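Local atomic coordinates of aminotransferase AspB (Helicobacter pylori 26695, PDB entry 3EZS), a protein that probably acts as a pyridoxal 5'-phosphate-dependent transaminase, moving amino groups between amino acids and oxo acids. Residues L26-G31 with K363-I368; S178-A183 with K221-I226; N321-L326 with I332-A337. One frame throughout, in Å; residues are numbered along the deposited sequence.

In the fold
All three contacts are buried, but they lie in two parts of the fold. Interactions 1 and 3 share the small domain: their centres are about 10 Å apart, and the backbone of L26 and L28 pairs with I333. Helix 358-372 and helix 319-330 also meet there, where I368 touches F322 and L326. Interaction 2, on the opposite side of the chain's centre, packs a helix on the seven-stranded sheet of the large domain, its centre about 36 and 37 Å from the other two. Interaction 1 is wholly apolar, interaction 2 sets aliphatic groups beside a buried amide, and interaction 3 combines an apolar seam with a bridging water.

Interaction 1 of 3, residues L26-G31 with K363-I368; sequences LDLGIG and KPLEII
In the small domain of this fold type I aminotransferase, the N-terminal segment 26-31 comes back against the C-terminal helix 358-372, with L26 and L28 facing P364, L365 and I368. More than 330 residues separate the two segments along the chain. L26 lays its CD1 against the proline ring, 3.8 Å from P364 CG; the two side chains cross obliquely, and no ring atom other than CG comes as close. Two residues on, L28 reaches into the next turn of the helix. Its CG is turned anti to its own carbonyl carbon (chi1 -60°), which carries CD1 to the end of I368, where L28 CD1 and I368 CD1 are 3.7 Å apart. L365 adds a lighter touch through its CD2, 4.3 Å from L28 CD1. D27, between them, takes no part in the contact and shapes the segment instead: its OD1 accepts from G29 N at 2.9 Å (N-H...O 156°), an Asx turn. L361 on the same helix covers L26 and L28, while F300 backs L365 and I368. Backbone bonds from L26 and L28 to I333 join the segment to the residues just before strand 335-336. With no hydrogen bond or charge between the segments, the helix is held here by methyl and ring contacts alone, and the segment's polar groups are engaged by I333, A353, Y356 and R351, among others.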
ATOM      1  N   LEU A  26      -9.455  -1.690 -32.596  1.00 44.09           N
ATOM      2  CA  LEU A  26      -8.704  -1.266 -31.398  1.00 43.81           C
ATOM      3  C   LEU A  26      -9.506  -1.058 -30.131  1.00 42.67           C
ATOM      4  O   LEU A  26     -10.648  -0.629 -30.158  1.00 41.47           O
ATOM      5  CB  LEU A  26      -7.960   0.049 -31.632  1.00 44.52           C
ATOM      6  CG  LEU A  26      -6.695   0.105 -32.490  1.00 51.61           C
ATOM      7  CD1 LEU A  26      -6.097   1.478 -32.312  1.00 48.84           C
ATOM      8  CD2 LEU A  26      -5.688  -0.962 -32.090  1.00 54.47           C
ATOM      9  N   ASP A  27      -8.852  -1.317 -29.010  1.00 41.14           N
ATOM     10  CA  ASP A  27      -9.442  -1.118 -27.717  1.00 41.19           C
ATOM     11  C   ASP A  27      -9.089   0.276 -27.269  1.00 40.56           C
ATOM     12  O   ASP A  27      -7.952   0.513 -26.879  1.00 40.93           O
ATOM     13  CB  ASP A  27      -8.894  -2.147 -26.738  1.00 42.74           C
ATOM     14  CG  ASP A  27      -9.516  -2.034 -25.353  1.00 44.66           C
ATOM     15  OD1 ASP A  27     -10.180  -1.019 -25.040  1.00 43.42           O
ATOM     16  OD2 ASP A  27      -9.324  -2.986 -24.580  1.00 48.26           O
ATOM     17  N   LEU A  28     -10.045   1.202 -27.362  1.00 39.56           N
ATOM     18  CA  LEU A  28      -9.835   2.584 -26.942  1.00 39.96           C
ATOM     19  C   LEU A  28     -10.576   2.873 -25.624  1.00 42.74           C
ATOM     20  O   LEU A  28     -10.831   4.039 -25.288  1.00 42.30           O
ATOM     21  CB  LEU A  28     -10.266   3.563 -28.044  1.00 38.76           C
ATOM     22  CG  LEU A  28      -9.552   3.471 -29.404  1.00 39.36           C
ATOM     23  CD1 LEU A  28     -10.243   4.354 -30.429  1.00 36.98           C
ATOM     24  CD2 LEU A  28      -8.067   3.798 -29.335  1.00 41.40           C
ATOM     25  N   GLY A  29     -10.899   1.817 -24.872  1.00 45.95           N
ATOM     26  CA  GLY A  29     -11.598   1.936 -23.589  1.00 49.34           C
ATOM     27  C   GLY A  29     -10.647   2.243 -22.449  1.00 52.33           C
ATOM     28  O   GLY A  29     -10.689   3.324 -21.905  1.00 53.14           O
ATOM     29  N   ILE A  30      -9.757   1.309 -22.124  1.00 57.49           N
ATOM     30  CA  ILE A  30      -8.810   1.454 -20.993  1.00 60.20           C
ATOM     31  C   ILE A  30      -7.683   2.518 -21.148  1.00 62.11           C
ATOM     32  O   ILE A  30      -6.860   2.434 -22.069  1.00 63.33           O
ATOM     33  CB  ILE A  30      -8.153   0.086 -20.669  1.00 62.68           C
ATOM     34  CG1 ILE A  30      -7.355   0.153 -19.357  1.00 66.03           C
ATOM     35  CG2 ILE A  30      -7.252  -0.394 -21.843  1.00 61.14           C
ATOM     36  CD1 ILE A  30      -8.118   0.763 -18.168  1.00 69.20           C
ATOM     37  N   GLY A  31      -7.615   3.476 -20.208  1.00 62.04           N
ATOM     38  CA  GLY A  31      -6.608   4.541 -20.239  1.00 61.72           C
ATOM     39  C   GLY A  31      -5.241   4.139 -19.692  1.00 62.82           C
ATOM     40  O   GLY A  31      -4.746   4.766 -18.754  1.00 61.23           O
ATOM     41  N   LYS A 363      -6.793   4.924 -38.932  1.00 45.59           N
ATOM     42  CA  LYS A 363      -7.937   4.194 -39.434  1.00 46.53           C
ATOM     43  C   LYS A 363      -9.095   4.144 -38.439  1.00 43.64           C
ATOM     44  O   LYS A 363     -10.188   4.598 -38.770  1.00 44.82           O
ATOM     45  CB  LYS A 363      -7.527   2.773 -39.896  1.00 48.87           C
ATOM     46  CG  LYS A 363      -8.625   1.971 -40.583  1.00 55.39           C
ATOM     47  CD  LYS A 363      -9.022   2.609 -41.912  1.00 61.65           C
ATOM     48  CE  LYS A 363     -10.087   1.809 -42.624  1.00 66.40           C
ATOM     49  NZ  LYS A 363     -10.458   2.470 -43.905  1.00 70.26           N
ATOM     50  N   PRO A 364      -8.885   3.584 -37.234  1.00 42.74           N
ATOM     51  CA  PRO A 364     -10.015   3.525 -36.294  1.00 41.99           C
ATOM     52  C   PRO A 364     -10.693   4.856 -35.969  1.00 41.75           C
ATOM     53  O   PRO A 364     -11.913   4.883 -35.800  1.00 41.32           O
ATOM     54  CB  PRO A 364      -9.395   2.949 -35.023  1.00 41.95           C
ATOM     55  CG  PRO A 364      -7.947   3.024 -35.210  1.00 43.22           C
ATOM     56  CD  PRO A 364      -7.695   2.942 -36.656  1.00 43.43           C
ATOM     57  N   LEU A 365      -9.931   5.943 -35.886  1.00 41.13           N
ATOM     58  CA  LEU A 365     -10.531   7.242 -35.566  1.00 40.56           C
ATOM     59  C   LEU A 365     -11.387   7.731 -36.719  1.00 40.03           C
ATOM     60  O   LEU A 365     -12.438   8.325 -36.492  1.00 38.79           O
ATOM     61  CB  LEU A 365      -9.468   8.286 -35.180  1.00 39.62           C
ATOM     62  CG  LEU A 365      -8.660   8.048 -33.893  1.00 43.36           C
ATOM     63  CD1 LEU A 365      -7.606   9.141 -33.727  1.00 34.28           C
ATOM     64  CD2 LEU A 365      -9.562   7.993 -32.676  1.00 39.95           C
ATOM     65  N   GLU A 366     -10.948   7.489 -37.955  1.00 41.46           N
ATOM     66  CA  GLU A 366     -11.756   7.853 -39.131  1.00 43.48           C
ATOM     67  C   GLU A 366     -13.079   7.075 -39.173  1.00 41.62           C
ATOM     68  O   GLU A 366     -14.146   7.632 -39.489  1.00 38.09           O
ATOM     69  CB  GLU A 366     -10.970   7.622 -40.420  1.00 43.57           C
ATOM     70  CG  GLU A 366      -9.865   8.662 -40.599  1.00 51.32           C
ATOM     71  CD  GLU A 366      -9.016   8.487 -41.867  1.00 51.41           C
ATOM     72  OE1 GLU A 366      -9.120   7.441 -42.567  1.00 56.93           O
ATOM     73  OE2 GLU A 366      -8.239   9.432 -42.157  1.00 64.08           O
ATOM     74  N   ILE A 367     -12.985   5.788 -38.843  1.00 39.68           N
ATOM     75  CA  ILE A 367     -14.135   4.908 -38.814  1.00 39.50           C
ATOM     76  C   ILE A 367     -15.144   5.429 -37.794  1.00 39.42           C
ATOM     77  O   ILE A 367     -16.335   5.579 -38.096  1.00 37.28           O
ATOM     78  CB  ILE A 367     -13.711   3.467 -38.480  1.00 37.31           C
ATOM     79  CG1 ILE A 367     -12.937   2.862 -39.653  1.00 40.18           C
ATOM     80  CG2 ILE A 367     -14.920   2.593 -38.233  1.00 44.55           C
ATOM     81  CD1 ILE A 367     -12.291   1.505 -39.355  1.00 39.62           C
ATOM     82  N   ILE A 368     -14.650   5.728 -36.598  1.00 39.25           N
ATOM     83  CA  ILE A 368     -15.489   6.277 -35.553  1.00 38.80           C
ATOM     84  C   ILE A 368     -16.248   7.503 -36.067  1.00 39.52           C
ATOM     85  O   ILE A 368     -17.465   7.596 -35.883  1.00 38.39           O
ATOM     86  CB  ILE A 368     -14.660   6.629 -34.302  1.00 39.34           C
ATOM     87  CG1 ILE A 368     -14.220   5.345 -33.584  1.00 40.68           C
ATOM     88  CG2 ILE A 368     -15.479   7.523 -33.308  1.00 38.19           C
ATOM     89  CD1 ILE A 368     -13.197   5.557 -32.388  1.00 38.64           C
TER

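Interaction 2 of 3, residues S178-A183 with K221-I226; sequences SWVKLA and KNVLVI
Helix 173-186 passes over the beginning of strand 223-228, with the CA atoms of V180 and V223 7.5 Å apart and those of A183 and N222 6.8 Å apart, one helical turn further on. Side chains alternate along the strand: V223 turns to this helix, whereas L224 and I226 lie on the other face of the sheet, against helix 92-102. V223 has CG1 anti to its backbone N (chi1 178°), and CG2 is the branch that meets the helix, 4.5 Å from V180 CG2. This is a light touch of methyl groups; L208 touches both valines, and C212 joins it against V223. A183 points its single methyl at the turn before the strand, with A183 CB 4.7 Å from N222 CB. N222, in the left-handed region (phi/psi 65/6°), reaches toward the C-terminal end of the helix, where its ND2 lies 3.5 Å from A183 O. The firm partner of ND2 is D187 OD1, just past the helix, with a weaker bond to F188 O. The backbone N of N222 is taken by D246, so this one residue ties the start of the strand to two neighbouring loops. The helix itself is the connection between parallel strands 157-160 and 189-193, a beta-alpha-beta crossover of the large domain, and W179 and A183 rest on L190 of the second strand. The apolar touch between helix and strand is thus light, while the amide nitrogen of N222 is satisfied by D187, in the loop that follows the helix.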
ATOM      1  N   SER A 178      -8.185  31.470  -8.163  1.00 42.11           N
ATOM      2  CA  SER A 178      -9.502  31.664  -7.544  1.00 42.73           C
ATOM      3  C   SER A 178      -9.808  30.572  -6.535  1.00 40.82           C
ATOM      4  O   SER A 178     -10.302  30.860  -5.449  1.00 41.14           O
ATOM      5  CB  SER A 178     -10.615  31.690  -8.586  1.00 42.46           C
ATOM      6  OG  SER A 178     -10.472  32.796  -9.454  1.00 49.52           O
ATOM      7  N   TRP A 179      -9.507  29.329  -6.896  1.00 41.19           N
ATOM      8  CA  TRP A 179      -9.727  28.202  -5.993  1.00 39.82           C
ATOM      9  C   TRP A 179      -8.857  28.308  -4.750  1.00 39.74           C
ATOM     10  O   TRP A 179      -9.332  28.044  -3.657  1.00 40.50           O
ATOM     11  CB  TRP A 179      -9.479  26.866  -6.677  1.00 40.55           C
ATOM     12  CG  TRP A 179     -10.634  26.346  -7.465  1.00 39.97           C
ATOM     13  CD1 TRP A 179     -10.744  26.299  -8.817  1.00 37.97           C
ATOM     14  CD2 TRP A 179     -11.854  25.795  -6.941  1.00 36.04           C
ATOM     15  NE1 TRP A 179     -11.942  25.754  -9.172  1.00 39.91           N
ATOM     16  CE2 TRP A 179     -12.647  25.425  -8.042  1.00 40.46           C
ATOM     17  CE3 TRP A 179     -12.336  25.550  -5.651  1.00 36.49           C
ATOM     18  CZ2 TRP A 179     -13.911  24.834  -7.900  1.00 35.59           C
ATOM     19  CZ3 TRP A 179     -13.605  24.968  -5.508  1.00 38.00           C
ATOM     20  CH2 TRP A 179     -14.370  24.620  -6.629  1.00 38.37           C
ATOM     21  N   VAL A 180      -7.597  28.701  -4.907  1.00 38.90           N
ATOM     22  CA  VAL A 180      -6.717  28.844  -3.754  1.00 39.43           C
ATOM     23  C   VAL A 180      -7.300  29.882  -2.789  1.00 39.15           C
ATOM     24  O   VAL A 180      -7.383  29.645  -1.582  1.00 38.46           O
ATOM     25  CB  VAL A 180      -5.265  29.213  -4.173  1.00 38.71           C
ATOM     26  CG1 VAL A 180      -4.442  29.693  -2.970  1.00 42.22           C
ATOM     27  CG2 VAL A 180      -4.595  28.030  -4.865  1.00 41.41           C
ATOM     28  N   LYS A 181      -7.725  31.019  -3.328  1.00 39.82           N
ATOM     29  CA  LYS A 181      -8.323  32.075  -2.508  1.00 41.04           C
ATOM     30  C   LYS A 181      -9.604  31.619  -1.792  1.00 39.74           C
ATOM     31  O   LYS A 181      -9.846  31.992  -0.640  1.00 38.17           O
ATOM     32  CB  LYS A 181      -8.582  33.320  -3.355  1.00 41.55           C
ATOM     33  CG  LYS A 181      -7.288  34.018  -3.816  1.00 45.54           C
ATOM     34  CD  LYS A 181      -7.566  35.258  -4.654  1.00 46.28           C
ATOM     35  CE  LYS A 181      -6.281  35.956  -5.110  1.00 52.30           C
ATOM     36  NZ  LYS A 181      -5.500  36.515  -3.972  1.00 65.64           N
ATOM     37  N   LEU A 182     -10.436  30.834  -2.471  1.00 39.12           N
ATOM     38  CA  LEU A 182     -11.630  30.280  -1.826  1.00 39.02           C
ATOM     39  C   LEU A 182     -11.250  29.316  -0.685  1.00 40.15           C
ATOM     40  O   LEU A 182     -11.819  29.383   0.400  1.00 40.62           O
ATOM     41  CB  LEU A 182     -12.525  29.589  -2.843  1.00 39.14           C
ATOM     42  CG  LEU A 182     -13.194  30.565  -3.824  1.00 42.45           C
ATOM     43  CD1 LEU A 182     -13.860  29.799  -4.964  1.00 38.71           C
ATOM     44  CD2 LEU A 182     -14.189  31.509  -3.107  1.00 40.20           C
ATOM     45  N   ALA A 183     -10.264  28.454  -0.926  1.00 40.68           N
ATOM     46  CA  ALA A 183      -9.773  27.519   0.082  1.00 40.18           C
ATOM     47  C   ALA A 183      -9.295  28.267   1.332  1.00 40.02           C
ATOM     48  O   ALA A 183      -9.555  27.840   2.458  1.00 37.41           O
ATOM     49  CB  ALA A 183      -8.637  26.676  -0.489  1.00 39.95           C
ATOM     50  N   LYS A 221      -0.429  26.598   2.280  1.00 40.13           N
ATOM     51  CA  LYS A 221      -1.437  26.345   3.310  1.00 41.97           C
ATOM     52  C   LYS A 221      -2.742  25.852   2.682  1.00 41.82           C
ATOM     53  O   LYS A 221      -3.227  26.459   1.709  1.00 42.81           O
ATOM     54  CB  LYS A 221      -1.726  27.622   4.104  1.00 41.31           C
ATOM     55  CG  LYS A 221      -2.808  27.475   5.175  1.00 46.10           C
ATOM     56  CD  LYS A 221      -2.918  28.737   6.034  1.00 48.21           C
ATOM     57  CE  LYS A 221      -3.945  28.601   7.176  1.00 54.57           C
ATOM     58  NZ  LYS A 221      -5.369  28.582   6.713  1.00 60.82           N
ATOM     59  N   ASN A 222      -3.280  24.760   3.245  1.00 39.39           N
ATOM     60  CA  ASN A 222      -4.512  24.105   2.802  1.00 40.76           C
ATOM     61  C   ASN A 222      -4.465  23.464   1.394  1.00 40.41           C
ATOM     62  O   ASN A 222      -5.490  22.954   0.917  1.00 38.62           O
ATOM     63  CB  ASN A 222      -5.706  25.077   2.855  1.00 40.30           C
ATOM     64  CG  ASN A 222      -6.172  25.372   4.265  1.00 43.13           C
ATOM     65  OD1 ASN A 222      -5.452  25.158   5.232  1.00 39.91           O
ATOM     66  ND2 ASN A 222      -7.406  25.846   4.379  1.00 33.86           N
ATOM     67  N   VAL A 223      -3.301  23.456   0.754  1.00 38.91           N
ATOM     68  CA  VAL A 223      -3.210  23.020  -0.650  1.00 38.67           C
ATOM     69  C   VAL A 223      -2.160  21.930  -0.882  1.00 38.84           C
ATOM     70  O   VAL A 223      -1.039  21.985  -0.343  1.00 35.54           O
ATOM     71  CB  VAL A 223      -2.940  24.238  -1.562  1.00 39.14           C
ATOM     72  CG1 VAL A 223      -2.799  23.828  -3.035  1.00 34.79           C
ATOM     73  CG2 VAL A 223      -4.055  25.297  -1.392  1.00 38.66           C
ATOM     74  N   LEU A 224      -2.547  20.955  -1.708  1.00 39.59           N
ATOM     75  CA  LEU A 224      -1.735  19.790  -2.041  1.00 41.29           C
ATOM     76  C   LEU A 224      -1.983  19.346  -3.491  1.00 39.60           C
ATOM     77  O   LEU A 224      -3.058  19.543  -4.037  1.00 39.22           O
ATOM     78  CB  LEU A 224      -2.081  18.625  -1.098  1.00 43.65           C
ATOM     79  CG  LEU A 224      -1.832  18.851   0.407  1.00 45.25           C
ATOM     80  CD1 LEU A 224      -2.885  18.194   1.218  1.00 54.01           C
ATOM     81  CD2 LEU A 224      -0.434  18.451   0.851  1.00 42.61           C
ATOM     82  N   VAL A 225      -0.956  18.774  -4.104  1.00 39.86           N
ATOM     83  CA  VAL A 225      -1.014  18.277  -5.472  1.00 36.86           C
ATOM     84  C   VAL A 225      -0.485  16.852  -5.412  1.00 38.54           C
ATOM     85  O   VAL A 225       0.412  16.554  -4.637  1.00 42.72           O
ATOM     86  CB  VAL A 225      -0.180  19.146  -6.470  1.00 37.42           C
ATOM     87  CG1 VAL A 225      -0.749  20.588  -6.601  1.00 33.02           C
ATOM     88  CG2 VAL A 225       1.293  19.187  -6.074  1.00 35.83           C
ATOM     89  N   ILE A 226      -1.050  15.979  -6.227  1.00 39.96           N
ATOM     90  CA  ILE A 226      -0.701  14.564  -6.256  1.00 39.15           C
ATOM     91  C   ILE A 226      -0.169  14.208  -7.649  1.00 38.19           C
ATOM     92  O   ILE A 226      -0.809  14.493  -8.647  1.00 39.47           O
ATOM     93  CB  ILE A 226      -1.939  13.704  -5.870  1.00 38.83           C
ATOM     94  CG1 ILE A 226      -2.289  13.950  -4.402  1.00 32.96           C
ATOM     95  CG2 ILE A 226      -1.681  12.194  -6.132  1.00 38.37           C
ATOM     96  CD1 ILE A 226      -3.508  13.176  -3.880  1.00 39.54           C
TER

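Interaction 3 of 3, residues N321-L326 with I332-A337; sequences NFAKTL and IITLPA
L326 and A323 pack tightly on I332, T334 and P336, while on the looser side N321 and K324 point away from the strand and T325 lies by Y371 of helix 358-372. L326 has CG anti to its backbone N (chi1 -169°), and its CD2 branch, in the conformer given, lies 3.6 Å from I332 CG2. The side chains of L326 and T334 cross at about a right angle, with L326 CD2 near T334 CG2; that spacing is shorter than normal, but L326 was modelled in two conformers and the closeness is doubtful. A turn earlier, A323 CB sits 3.7 Å from T334 OG1 and 3.9 Å from P336 CG. Helix 319-330 links strands 311-315 and 335-336, which run parallel on either side of strand 349-353, so the contact belongs to a beta-alpha-beta crossover of the small domain. A water sews the buried seam together: it donates to A323 O at 2.8 Å and to I332 O at 2.6 Å, and accepts from T334 OG1 at 3.1 Å. Three polar atoms, one on the helix and two on the segment 332-337, are thereby satisfied without any direct bond between the segments. On the looser side the bonds stay within the helix. T325 OG1 donates to N321 O at 3.0 Å, from the opposite face of that carbonyl to T325 N, and K324 NZ makes a weak bond to N321 OD1.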
ATOM      1  N   ASN A 321     -25.400   3.195 -26.551  1.00 39.33           N
ATOM      2  CA  ASN A 321     -25.782   2.739 -27.869  1.00 39.95           C
ATOM      3  C   ASN A 321     -24.686   2.872 -28.921  1.00 39.54           C
ATOM      4  O   ASN A 321     -24.552   1.991 -29.784  1.00 38.75           O
ATOM      5  CB  ASN A 321     -27.037   3.479 -28.335  1.00 41.67           C
ATOM      6  CG  ASN A 321     -28.277   3.061 -27.558  1.00 45.37           C
ATOM      7  OD1 ASN A 321     -28.245   2.110 -26.766  1.00 50.53           O
ATOM      8  ND2 ASN A 321     -29.375   3.758 -27.791  1.00 46.62           N
ATOM      9  N   PHE A 322     -23.926   3.963 -28.860  1.00 37.04           N
ATOM     10  CA  PHE A 322     -22.834   4.196 -29.800  1.00 38.45           C
ATOM     11  C   PHE A 322     -21.739   3.154 -29.577  1.00 37.72           C
ATOM     12  O   PHE A 322     -21.173   2.638 -30.526  1.00 34.45           O
ATOM     13  CB  PHE A 322     -22.275   5.618 -29.624  1.00 37.69           C
ATOM     14  CG  PHE A 322     -21.251   6.017 -30.658  1.00 37.01           C
ATOM     15  CD1 PHE A 322     -21.644   6.547 -31.871  1.00 36.77           C
ATOM     16  CD2 PHE A 322     -19.896   5.899 -30.402  1.00 38.70           C
ATOM     17  CE1 PHE A 322     -20.701   6.923 -32.826  1.00 37.41           C
ATOM     18  CE2 PHE A 322     -18.954   6.289 -31.335  1.00 40.33           C
ATOM     19  CZ  PHE A 322     -19.361   6.790 -32.565  1.00 39.99           C
ATOM     20  N   ALA A 323     -21.453   2.853 -28.314  1.00 37.65           N
ATOM     21  CA  ALA A 323     -20.432   1.852 -27.977  1.00 38.27           C
ATOM     22  C   ALA A 323     -20.809   0.489 -28.539  1.00 39.46           C
ATOM     23  O   ALA A 323     -19.949  -0.184 -29.084  1.00 40.45           O
ATOM     24  CB  ALA A 323     -20.204   1.752 -26.455  1.00 34.63           C
ATOM     25  N   LYS A 324     -22.085   0.106 -28.396  1.00 40.39           N
ATOM     26  CA  LYS A 324     -22.612  -1.179 -28.873  1.00 42.54           C
ATOM     27  C   LYS A 324     -22.502  -1.299 -30.369  1.00 41.91           C
ATOM     28  O   LYS A 324     -22.019  -2.308 -30.864  1.00 42.11           O
ATOM     29  CB  LYS A 324     -24.083  -1.393 -28.437  1.00 43.08           C
ATOM     30  CG  LYS A 324     -24.266  -2.132 -27.103  1.00 45.76           C
ATOM     31  CD  LYS A 324     -25.557  -1.765 -26.335  1.00 46.00           C
ATOM     32  CE  LYS A 324     -26.841  -1.786 -27.145  1.00 51.59           C
ATOM     33  NZ  LYS A 324     -27.983  -1.166 -26.387  1.00 51.92           N
ATOM     34  N   THR A 325     -22.976  -0.275 -31.074  1.00 41.18           N
ATOM     35  CA  THR A 325     -22.927  -0.232 -32.533  1.00 40.75           C
ATOM     36  C   THR A 325     -21.499  -0.327 -33.065  1.00 40.49           C
ATOM     37  O   THR A 325     -21.226  -1.114 -33.984  1.00 39.22           O
ATOM     38  CB  THR A 325     -23.578   1.067 -33.099  1.00 40.04           C
ATOM     39  OG1 THR A 325     -24.929   1.140 -32.651  1.00 44.61           O
ATOM     40  CG2 THR A 325     -23.576   1.066 -34.642  1.00 41.92           C
ATOM     41  N   LEU A 326     -20.590   0.460 -32.491  1.00 38.56           N
ATOM     42  CA  LEU A 326     -19.212   0.464 -32.957  0.50 38.48           C
ATOM     43  C   LEU A 326     -18.525  -0.897 -32.725  1.00 38.56           C
ATOM     44  O   LEU A 326     -17.787  -1.380 -33.576  1.00 36.96           O
ATOM     45  CB  LEU A 326     -18.445   1.607 -32.280  0.50 37.79           C
ATOM     46  CG  LEU A 326     -17.059   1.959 -32.812  0.50 34.34           C
ATOM     47  CD1 LEU A 326     -17.112   2.505 -34.218  0.50 23.06           C
ATOM     48  CD2 LEU A 326     -16.414   2.961 -31.882  0.50 36.90           C
ATOM     49  N   ILE A 332     -14.363  -2.016 -32.489  1.00 38.38           N
ATOM     50  CA  ILE A 332     -13.679  -0.949 -31.773  1.00 35.84           C
ATOM     51  C   ILE A 332     -14.363  -0.732 -30.438  1.00 37.35           C
ATOM     52  O   ILE A 332     -15.570  -0.485 -30.392  1.00 37.89           O
ATOM     53  CB  ILE A 332     -13.652   0.365 -32.588  1.00 36.39           C
ATOM     54  CG1 ILE A 332     -12.836   0.189 -33.877  1.00 35.77           C
ATOM     55  CG2 ILE A 332     -13.100   1.510 -31.741  1.00 32.84           C
ATOM     56  CD1 ILE A 332     -13.049   1.281 -34.907  1.00 34.09           C
ATOM     57  N   ILE A 333     -13.591  -0.799 -29.358  1.00 36.91           N
ATOM     58  CA  ILE A 333     -14.118  -0.632 -28.001  1.00 37.49           C
ATOM     59  C   ILE A 333     -13.952   0.810 -27.538  1.00 36.35           C
ATOM     60  O   ILE A 333     -12.851   1.363 -27.595  1.00 34.49           O
ATOM     61  CB  ILE A 333     -13.368  -1.548 -26.984  1.00 40.38           C
ATOM     62  CG1 ILE A 333     -13.579  -3.031 -27.325  1.00 38.55           C
ATOM     63  CG2 ILE A 333     -13.791  -1.235 -25.538  1.00 34.30           C
ATOM     64  CD1 ILE A 333     -12.600  -4.010 -26.608  1.00 35.23           C
ATOM     65  N   THR A 334     -15.059   1.413 -27.106  1.00 37.13           N
ATOM     66  CA  THR A 334     -15.081   2.767 -26.548  1.00 37.94           C
ATOM     67  C   THR A 334     -15.794   2.697 -25.195  1.00 38.71           C
ATOM     68  O   THR A 334     -16.521   1.743 -24.923  1.00 39.98           O
ATOM     69  CB  THR A 334     -15.770   3.769 -27.508  1.00 38.95           C
ATOM     70  OG1 THR A 334     -17.175   3.479 -27.604  1.00 42.86           O
ATOM     71  CG2 THR A 334     -15.119   3.713 -28.926  1.00 36.56           C
ATOM     72  N   LEU A 335     -15.580   3.700 -24.346  1.00 38.71           N
ATOM     73  CA  LEU A 335     -16.154   3.744 -23.003  1.00 38.54           C
ATOM     74  C   LEU A 335     -17.278   4.785 -22.895  1.00 37.30           C
ATOM     75  O   LEU A 335     -17.019   5.991 -23.004  1.00 34.40           O
ATOM     76  CB  LEU A 335     -15.059   4.088 -21.972  1.00 38.30           C
ATOM     77  CG  LEU A 335     -15.447   4.193 -20.484  1.00 40.60           C
ATOM     78  CD1 LEU A 335     -15.978   2.831 -19.933  1.00 36.11           C
ATOM     79  CD2 LEU A 335     -14.278   4.707 -19.626  1.00 38.56           C
ATOM     80  N   PRO A 336     -18.527   4.332 -22.699  1.00 36.74           N
ATOM     81  CA  PRO A 336     -19.597   5.288 -22.444  1.00 37.30           C
ATOM     82  C   PRO A 336     -19.271   6.091 -21.178  1.00 36.86           C
ATOM     83  O   PRO A 336     -18.951   5.488 -20.131  1.00 35.33           O
ATOM     84  CB  PRO A 336     -20.816   4.392 -22.207  1.00 38.19           C
ATOM     85  CG  PRO A 336     -20.517   3.141 -22.853  1.00 38.26           C
ATOM     86  CD  PRO A 336     -19.041   2.952 -22.717  1.00 39.40           C
ATOM     87  N   ALA A 337     -19.343   7.424 -21.272  1.00 36.22           N
ATOM     88  CA  ALA A 337     -19.002   8.300 -20.143  1.00 36.58           C
ATOM     89  C   ALA A 337     -19.981   8.193 -18.979  1.00 37.92           C
ATOM     90  O   ALA A 337     -19.664   8.631 -17.860  1.00 40.15           O
ATOM     91  CB  ALA A 337     -18.837   9.755 -20.594  1.00 36.04           C
TER
HETATM   92  O   HOH W   1     -17.302   0.650 -28.903  1.00 32.17           O